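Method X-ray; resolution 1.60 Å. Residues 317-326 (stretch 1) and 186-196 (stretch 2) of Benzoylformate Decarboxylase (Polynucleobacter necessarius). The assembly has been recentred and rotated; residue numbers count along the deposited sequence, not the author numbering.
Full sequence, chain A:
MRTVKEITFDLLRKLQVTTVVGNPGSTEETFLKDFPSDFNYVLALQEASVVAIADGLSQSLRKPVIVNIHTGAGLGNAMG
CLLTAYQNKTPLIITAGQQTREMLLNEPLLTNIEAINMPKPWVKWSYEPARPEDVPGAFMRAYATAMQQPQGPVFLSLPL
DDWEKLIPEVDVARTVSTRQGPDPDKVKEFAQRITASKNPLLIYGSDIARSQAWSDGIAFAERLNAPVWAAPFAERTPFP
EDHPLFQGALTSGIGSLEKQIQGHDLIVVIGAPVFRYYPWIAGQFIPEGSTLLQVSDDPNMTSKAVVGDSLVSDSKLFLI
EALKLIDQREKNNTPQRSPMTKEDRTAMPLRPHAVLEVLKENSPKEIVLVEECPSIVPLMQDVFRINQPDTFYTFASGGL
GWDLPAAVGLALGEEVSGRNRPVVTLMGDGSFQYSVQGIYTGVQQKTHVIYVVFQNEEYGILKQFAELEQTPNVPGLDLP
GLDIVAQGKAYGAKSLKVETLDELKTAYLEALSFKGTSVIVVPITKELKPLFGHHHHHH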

# COMPACT_ATOMS: atom_id res chain seq x y z
N LEU A 317 -32.60 0.01 12.44
CA LEU A 317 -33.12 1.35 12.21
C LEU A 317 -33.97 1.39 10.94
O LEU A 317 -35.04 2.01 10.92
CB LEU A 317 -31.99 2.37 12.14
CG LEU A 317 -31.26 2.51 13.47
CD1 LEU A 317 -30.22 3.61 13.40
CD2 LEU A 317 -32.25 2.81 14.58
N PHE A 318 -33.52 0.72 9.88
CA PHE A 318 -34.33 0.67 8.66
C PHE A 318 -35.66 -0.05 8.86
O PHE A 318 -36.70 0.44 8.45
CB PHE A 318 -33.61 0.02 7.49
CG PHE A 318 -34.50 -0.16 6.29
CD1 PHE A 318 -34.72 0.90 5.42
CD2 PHE A 318 -35.17 -1.35 6.08
CE1 PHE A 318 -35.57 0.75 4.33
CE2 PHE A 318 -36.01 -1.51 5.01
CZ PHE A 318 -36.21 -0.46 4.13
N LEU A 319 -35.62 -1.23 9.46
CA LEU A 319 -36.83 -2.02 9.63
C LEU A 319 -37.88 -1.27 10.48
O LEU A 319 -39.07 -1.31 10.19
CB LEU A 319 -36.51 -3.38 10.25
CG LEU A 319 -35.82 -4.34 9.27
CD1 LEU A 319 -35.11 -5.47 10.01
CD2 LEU A 319 -36.82 -4.89 8.26
N ILE A 320 -37.41 -0.58 11.51
CA ILE A 320 -38.30 0.22 12.35
C ILE A 320 -38.96 1.36 11.55
O ILE A 320 -40.17 1.57 11.63
CB ILE A 320 -37.55 0.78 13.58
CG1 ILE A 320 -37.21 -0.35 14.55
CG2 ILE A 320 -38.39 1.84 14.27
CD1 ILE A 320 -36.21 0.04 15.59
N GLU A 321 -38.16 2.07 10.76
CA GLU A 321 -38.68 3.17 9.97
C GLU A 321 -39.62 2.70 8.84
O GLU A 321 -40.64 3.33 8.56
CB GLU A 321 -37.54 4.02 9.40
CG GLU A 321 -36.79 4.83 10.45
CD GLU A 321 -37.73 5.63 11.35
OE1 GLU A 321 -38.50 6.46 10.82
OE2 GLU A 321 -37.72 5.41 12.58
N ALA A 322 -39.27 1.59 8.20
CA ALA A 322 -40.05 1.12 7.06
C ALA A 322 -41.40 0.59 7.53
O ALA A 322 -42.41 0.79 6.86
CB ALA A 322 -39.29 0.06 6.30
N LEU A 323 -41.40 -0.08 8.68
CA LEU A 323 -42.63 -0.62 9.24
C LEU A 323 -43.70 0.47 9.36
O LEU A 323 -44.88 0.22 9.13
CB LEU A 323 -42.37 -1.22 10.62
CG LEU A 323 -42.86 -2.61 11.02
CD1 LEU A 323 -43.39 -2.57 12.45
CD2 LEU A 323 -43.91 -3.16 10.08
N LYS A 324 -43.26 1.68 9.72
CA LYS A 324 -44.17 2.82 9.89
C LYS A 324 -44.91 3.20 8.61
O LYS A 324 -45.98 3.81 8.67
CB LYS A 324 -43.40 4.04 10.39
CG LYS A 324 -42.79 3.87 11.77
CD LYS A 324 -41.94 5.06 12.15
CE LYS A 324 -41.38 4.88 13.55
NZ LYS A 324 -40.49 5.99 13.97
N LEU A 325 -44.35 2.85 7.46
CA LEU A 325 -44.87 3.36 6.18
C LEU A 325 -45.55 2.31 5.31
O LEU A 325 -45.99 2.61 4.21
CB LEU A 325 -43.74 4.01 5.38
CG LEU A 325 -42.99 5.15 6.06
CD1 LEU A 325 -41.94 5.73 5.11
CD2 LEU A 325 -43.96 6.22 6.53
N ILE A 326 -45.62 1.07 5.80
CA ILE A 326 -46.18 -0.01 5.01
C ILE A 326 -47.44 -0.57 5.66
O ILE A 326 -47.48 -0.80 6.86
CB ILE A 326 -45.14 -1.14 4.82
CG1 ILE A 326 -44.00 -0.65 3.93
CG2 ILE A 326 -45.78 -2.36 4.20
CD1 ILE A 326 -42.87 -1.63 3.81
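Stretch 2 186-196: KVKEFAQRITA

Residues 186-196 form the continuation of a helix that begins earlier in the chain, and they pack against stretch 1, which continues a helix begun earlier in the chain and includes a type I beta turn from Leu 323 to Ile 326. The two helices run in broadly the same sense but splay strongly: their N-to-C directions differ by 61°, with a signed crossing angle of -61°, and their axes approach to 9.8 Å. Phi and psi stay in the alpha region throughout stretch 2, and its i to i+4 hydrogen bonds are regular, from Phe 190 N to Lys 186 O at 2.8 Å onward to Ala 196 N and Gln 192 O at 3.0 Å. The contact buries 449 Å², counting both sides, and is almost wholly apolar; no hydrogen bond crosses it.

At the start of stretch 1, Leu 317 lies out of reach of the second helix. One residue on, the CA-to-CB bond of Phe 318 points sideways, but with chi1 in the t well its ring comes nearer to stretch 2. There CD1 of Phe 318 lies 4.4 Å from CG2 of Val 187, and CE1 of Phe 318 lies 4.3 Å from CD2 of Phe 190, the two rings meeting obliquely. Leu 319 and Ile 320 take no part.

Glu 321 starts toward stretch 2, its CB 4.1 Å from CG1 of Val 187, yet its end leads away. The carboxylate instead forms a salt bridge within its own stretch, from OE2 of Glu 321 to NZ of Lys 324 at 3.2 Å. Ala 322 marks one of the closest passages of the two backbones, its CA 6.1 Å from CA of Val 187. Here CG1 of Val 187 rests 4.0 Å from CA of Ala 322, nearer than the 4.5 Å from CG1 of Val 187 to CB of Ala 322, so the valine methyl lies closer to the backbone than to the alanine methyl. Val 187, with chi1 in the t well, thus touches Phe 318, Glu 321 and Ala 322 in succession.

Leu 323 and Lys 324 are again out of reach, and contact resumes at Leu 325, within the turn. Leu 325 points toward the second helix and extends CD1 to 3.9 Å from CG1 of Val 187 and to the same distance from CA of Lys 188. Its CB meets CB of Ala 191 at 3.6 Å, and the CA atoms of Leu 325 and Ala 191 are 6.1 Å apart, matching the spacing one helical turn earlier in stretch 2.

Ile 326, in an extended conformation, completes the contact. Its side chain starts sideways but reaches inward, placing CD1 3.7 Å from CG2 of Ile 194, while CG1 of Ile 326 lies 4.2 Å from CB of Ala 191. Thr 195 borders this end; its OG1 donates a hydrogen bond to O of Ala 191 at 3.0 Å, within its own helix.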

# COMPACT_ATOMS: atom_id res chain seq x y z
N LYS A 186 -35.15 8.05 1.31
CA LYS A 186 -34.97 6.73 0.71
C LYS A 186 -35.90 5.71 1.35
O LYS A 186 -36.41 4.82 0.67
CB LYS A 186 -33.50 6.31 0.82
CG LYS A 186 -32.59 7.02 -0.18
CD LYS A 186 -32.80 6.45 -1.56
CE LYS A 186 -32.02 7.18 -2.63
NZ LYS A 186 -32.33 6.62 -3.97
N VAL A 187 -36.15 5.84 2.65
CA VAL A 187 -37.12 4.97 3.30
C VAL A 187 -38.48 5.16 2.63
O VAL A 187 -39.18 4.19 2.34
CB VAL A 187 -37.27 5.25 4.81
CG1 VAL A 187 -38.32 4.33 5.41
CG2 VAL A 187 -35.94 5.08 5.53
N LYS A 188 -38.85 6.42 2.40
CA LYS A 188 -40.12 6.73 1.75
C LYS A 188 -40.19 6.13 0.35
O LYS A 188 -41.18 5.49 -0.02
CB LYS A 188 -40.33 8.24 1.69
CG LYS A 188 -41.67 8.66 1.13
CD LYS A 188 -41.87 10.17 1.22
CE LYS A 188 -43.19 10.60 0.57
NZ LYS A 188 -43.40 12.08 0.62
N GLU A 189 -39.13 6.32 -0.42
CA GLU A 189 -39.03 5.76 -1.76
C GLU A 189 -39.16 4.23 -1.73
O GLU A 189 -39.92 3.64 -2.50
CB GLU A 189 -37.71 6.16 -2.40
CG GLU A 189 -37.50 5.59 -3.80
CD GLU A 189 -36.08 5.75 -4.30
OE1 GLU A 189 -35.34 6.61 -3.76
OE2 GLU A 189 -35.70 5.02 -5.24
N PHE A 190 -38.42 3.59 -0.83
CA PHE A 190 -38.46 2.13 -0.74
C PHE A 190 -39.85 1.63 -0.32
O PHE A 190 -40.36 0.65 -0.86
CB PHE A 190 -37.39 1.60 0.22
CG PHE A 190 -36.00 1.55 -0.37
CD1 PHE A 190 -35.63 2.42 -1.39
CD2 PHE A 190 -35.07 0.63 0.10
CE1 PHE A 190 -34.35 2.38 -1.92
CE2 PHE A 190 -33.80 0.58 -0.44
CZ PHE A 190 -33.44 1.44 -1.45
N ALA A 191 -40.45 2.32 0.65
CA ALA A 191 -41.78 1.95 1.13
C ALA A 191 -42.80 2.05 -0.00
O ALA A 191 -43.67 1.19 -0.15
CB ALA A 191 -42.19 2.83 2.30
N GLN A 192 -42.69 3.10 -0.81
CA GLN A 192 -43.59 3.27 -1.95
C GLN A 192 -43.46 2.10 -2.93
O GLN A 192 -44.47 1.58 -3.42
CB GLN A 192 -43.31 4.59 -2.67
CG GLN A 192 -43.72 5.83 -1.88
CD GLN A 192 -43.23 7.12 -2.52
OE1 GLN A 192 -42.56 7.11 -3.56
NE2 GLN A 192 -43.55 8.25 -1.89
N ARG A 193 -42.23 1.70 -3.22
CA ARG A 193 -41.99 0.57 -4.12
C ARG A 193 -42.63 -0.69 -3.55
O ARG A 193 -43.30 -1.44 -4.25
CB ARG A 193 -40.50 0.34 -4.35
CG ARG A 193 -39.80 1.46 -5.10
CD ARG A 193 -39.85 1.24 -6.59
NE ARG A 193 -39.08 0.06 -6.99
CZ ARG A 193 -37.76 0.04 -7.13
NH1 ARG A 193 -37.05 1.14 -6.90
NH2 ARG A 193 -37.14 -1.08 -7.49
N ILE A 194 -42.42 -0.91 -2.26
CA ILE A 194 -42.93 -2.12 -1.62
C ILE A 194 -44.46 -2.14 -1.63
O ILE A 194 -45.07 -3.15 -1.96
CB ILE A 194 -42.40 -2.25 -0.17
CG1 ILE A 194 -40.89 -2.49 -0.20
CG2 ILE A 194 -43.11 -3.39 0.54
CD1 ILE A 194 -40.23 -2.38 1.17
N THR A 195 -45.06 -1.01 -1.27
CA THR A 195 -46.51 -0.90 -1.22
C THR A 195 -47.14 -1.15 -2.59
O THR A 195 -48.20 -1.77 -2.69
CB THR A 195 -46.93 0.49 -0.68
OG1 THR A 195 -46.53 0.61 0.69
CG2 THR A 195 -48.44 0.67 -0.77
N ALA A 196 -46.47 -0.69 -3.64
CA ALA A 196 -46.99 -0.84 -5.00
C ALA A 196 -46.78 -2.23 -5.60
O ALA A 196 -47.44 -2.60 -6.58
CB ALA A 196 -46.37 0.20 -5.91